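Local coordinates for protein fimbrium subunit Fim1C (Bacteroides vulgatus, PDB 4QB7) that probably forms part of the tip of fimbriae, the filamentous surface appendages that mediate cell adhesion and biofilm formation, at residues A[191-196]-A[285-290]. Sequence-based numbering, arbitrary orientation.
Sequences TGLKLD and LKLKIN. With SO4 (sulfate ion), chain K.
Residues 191-196 pair with 286-290 as neighbouring antiparallel strands, with a classic beta bulge at one end where Thr-191 and Gly-192 both face Asn-290. They belong to strands 186-196 and 286-296, in an antiparallel sheet of this fimbrillin-like protein; Leu-285 leads into the second. Strand 301-313 adjoins the second strand on its other edge.

Lys-194 with Lys-288 and Asp-196 with Lys-286 are hydrogen-bonded pairs. Each is closed by two backbone bonds; Asp-196 N bonds to Lys-286 O at 2.7 Å. At the bulge, Thr-191 N reaches Asn-290 O nearly straight (169° at the hydrogen), and Asn-290 N bonds to Gly-192 O.

Leu-193, Leu-195, Leu-287 and Ile-289 line the buried face. Leu-193 and Leu-287 also touch Ile-174 of strand 159-178. CG of Leu-193 is anti to the backbone N (chi1 -171°), and CD1 lies 4.0 Å from Ile-289 CG1. Leu-195 and Leu-287 meet obliquely, through CD1 and CD2 at 4.1 Å.

The other face is polar and partly exposed. CB of Lys-194 sits 3.9 Å from CB of Lys-288. Lys-288 NZ forms a salt bridge with Glu-228. Asp-196 OD2 stays 4.4 Å from Lys-288 NZ, beyond a salt bridge, though the opposite charges probably attract.

A sulfate ion, probably from the crystallisation liquor, sits over the bulge. Thr-191 OG1 lies beside its O1, but so close that the geometry of this bond is doubtful. Asn-290 OD1 accepts from Asn-309 N, while Asn-290 ND2 donates to sulfate O3 at 2.7 Å and more weakly to O2 at 3.2 Å.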
loop_
_atom_site.group_PDB
_atom_site.type_symbol
_atom_site.label_atom_id
_atom_site.label_comp_id
_atom_site.label_asym_id
_atom_site.label_seq_id
_atom_site.Cartn_x
_atom_site.Cartn_y
_atom_site.Cartn_z
ATOM N N THR A 191 -9.837 22.315 1.392
ATOM C CA THR A 191 -8.548 22.964 1.652
ATOM C C THR A 191 -7.635 22.142 2.571
ATOM O O THR A 191 -6.443 22.438 2.685
ATOM C CB THR A 191 -8.820 24.339 2.285
ATOM O OG1 THR A 191 -9.607 24.139 3.461
ATOM C CG2 THR A 191 -9.595 25.281 1.353
ATOM N N GLY A 192 -8.187 21.151 3.247
ATOM C CA GLY A 192 -7.408 20.353 4.185
ATOM C C GLY A 192 -8.031 19.007 4.472
ATOM O O GLY A 192 -9.241 18.831 4.318
ATOM N N LEU A 193 -7.196 18.052 4.876
ATOM C CA LEU A 193 -7.604 16.691 5.200
ATOM C C LEU A 193 -6.564 16.056 6.114
ATOM O O LEU A 193 -5.364 16.157 5.855
ATOM C CB LEU A 193 -7.796 15.836 3.929
ATOM C CG LEU A 193 -8.436 14.462 4.134
ATOM C CD1 LEU A 193 -9.931 14.559 4.298
ATOM C CD2 LEU A 193 -8.152 13.582 2.994
ATOM N N LYS A 194 -7.040 15.436 7.200
ATOM C CA LYS A 194 -6.234 14.704 8.168
ATOM C C LYS A 194 -6.830 13.316 8.357
ATOM O O LYS A 194 -8.051 13.160 8.246
ATOM C CB LYS A 194 -6.177 15.433 9.528
ATOM C CG LYS A 194 -5.343 16.688 9.576
ATOM C CD LYS A 194 -5.444 17.299 10.931
ATOM C CE LYS A 194 -4.652 18.571 11.082
ATOM N NZ LYS A 194 -3.877 18.578 12.359
ATOM N N LEU A 195 -5.983 12.314 8.642
ATOM C CA LEU A 195 -6.451 10.984 9.017
ATOM C C LEU A 195 -6.326 10.865 10.533
ATOM O O LEU A 195 -5.259 11.148 11.089
ATOM C CB LEU A 195 -5.687 9.849 8.296
ATOM C CG LEU A 195 -5.990 8.427 8.794
ATOM C CD1 LEU A 195 -7.360 7.924 8.287
ATOM C CD2 LEU A 195 -4.865 7.481 8.449
ATOM N N ASP A 196 -7.429 10.530 11.207
ATOM C CA ASP A 196 -7.467 10.308 12.660
ATOM C C ASP A 196 -7.367 8.787 12.894
ATOM O O ASP A 196 -8.353 8.070 12.691
ATOM C CB ASP A 196 -8.737 10.916 13.278
ATOM C CG ASP A 196 -8.808 10.879 14.793
ATOM O OD1 ASP A 196 -7.885 10.304 15.426
ATOM O OD2 ASP A 196 -9.778 11.431 15.352
ATOM N N LEU A 285 -11.294 4.313 12.430
ATOM C CA LEU A 285 -10.527 5.247 11.617
ATOM C C LEU A 285 -11.463 6.381 11.186
ATOM O O LEU A 285 -12.639 6.135 10.879
ATOM C CB LEU A 285 -9.891 4.564 10.406
ATOM C CG LEU A 285 -8.831 3.510 10.696
ATOM C CD1 LEU A 285 -8.432 2.842 9.462
ATOM C CD2 LEU A 285 -7.625 4.096 11.368
ATOM N N LYS A 286 -10.970 7.622 11.222
ATOM C CA LYS A 286 -11.759 8.797 10.849
ATOM C C LYS A 286 -10.962 9.752 9.983
ATOM O O LYS A 286 -9.738 9.728 10.021
ATOM C CB LYS A 286 -12.213 9.572 12.109
ATOM C CG LYS A 286 -13.177 8.853 13.006
ATOM C CD LYS A 286 -13.449 9.706 14.221
ATOM C CE LYS A 286 -13.500 8.925 15.506
ATOM N NZ LYS A 286 -14.783 8.204 15.630
ATOM N N LEU A 287 -11.657 10.644 9.274
ATOM C CA LEU A 287 -11.073 11.739 8.511
ATOM C C LEU A 287 -11.456 13.069 9.180
ATOM O O LEU A 287 -12.524 13.156 9.766
ATOM C CB LEU A 287 -11.559 11.738 7.042
ATOM C CG LEU A 287 -11.235 10.540 6.154
ATOM C CD1 LEU A 287 -11.911 10.711 4.803
ATOM C CD2 LEU A 287 -9.750 10.372 5.943
ATOM N N LYS A 288 -10.593 14.085 9.104
ATOM C CA LYS A 288 -10.837 15.455 9.576
ATOM C C LYS A 288 -10.732 16.318 8.326
ATOM O O LYS A 288 -9.668 16.359 7.705
ATOM C CB LYS A 288 -9.852 15.883 10.689
ATOM C CG LYS A 288 -9.922 15.077 11.992
ATOM C CD LYS A 288 -11.270 15.195 12.699
ATOM C CE LYS A 288 -11.224 14.666 14.098
ATOM N NZ LYS A 288 -10.682 15.677 15.031
ATOM N N ILE A 289 -11.853 16.894 7.871
ATOM C CA ILE A 289 -11.877 17.650 6.622
ATOM C C ILE A 289 -12.130 19.134 6.872
ATOM O O ILE A 289 -12.817 19.514 7.842
ATOM C CB ILE A 289 -12.903 17.032 5.640
ATOM C CG1 ILE A 289 -12.668 17.516 4.185
ATOM C CG2 ILE A 289 -14.348 17.204 6.126
ATOM C CD1 ILE A 289 -13.423 16.766 3.081
ATOM N N ASN A 290 -11.523 19.973 5.990
ATOM C CA ASN A 290 -11.644 21.442 5.970
ATOM C C ASN A 290 -12.181 21.859 4.618
ATOM O O ASN A 290 -11.667 21.406 3.603
ATOM C CB ASN A 290 -10.284 22.100 6.213
ATOM C CG ASN A 290 -9.667 21.869 7.556
ATOM O OD1 ASN A 290 -10.124 21.067 8.369
ATOM N ND2 ASN A 290 -8.612 22.616 7.837
HETATM S S SO4 K . -7.228 24.954 5.647
HETATM O O1 SO4 K . -8.315 25.583 4.987
HETATM O O2 SO4 K . -7.258 25.380 7.029
HETATM O O3 SO4 K . -7.445 23.542 5.579
HETATM O O4 SO4 K . -5.944 25.326 4.984
#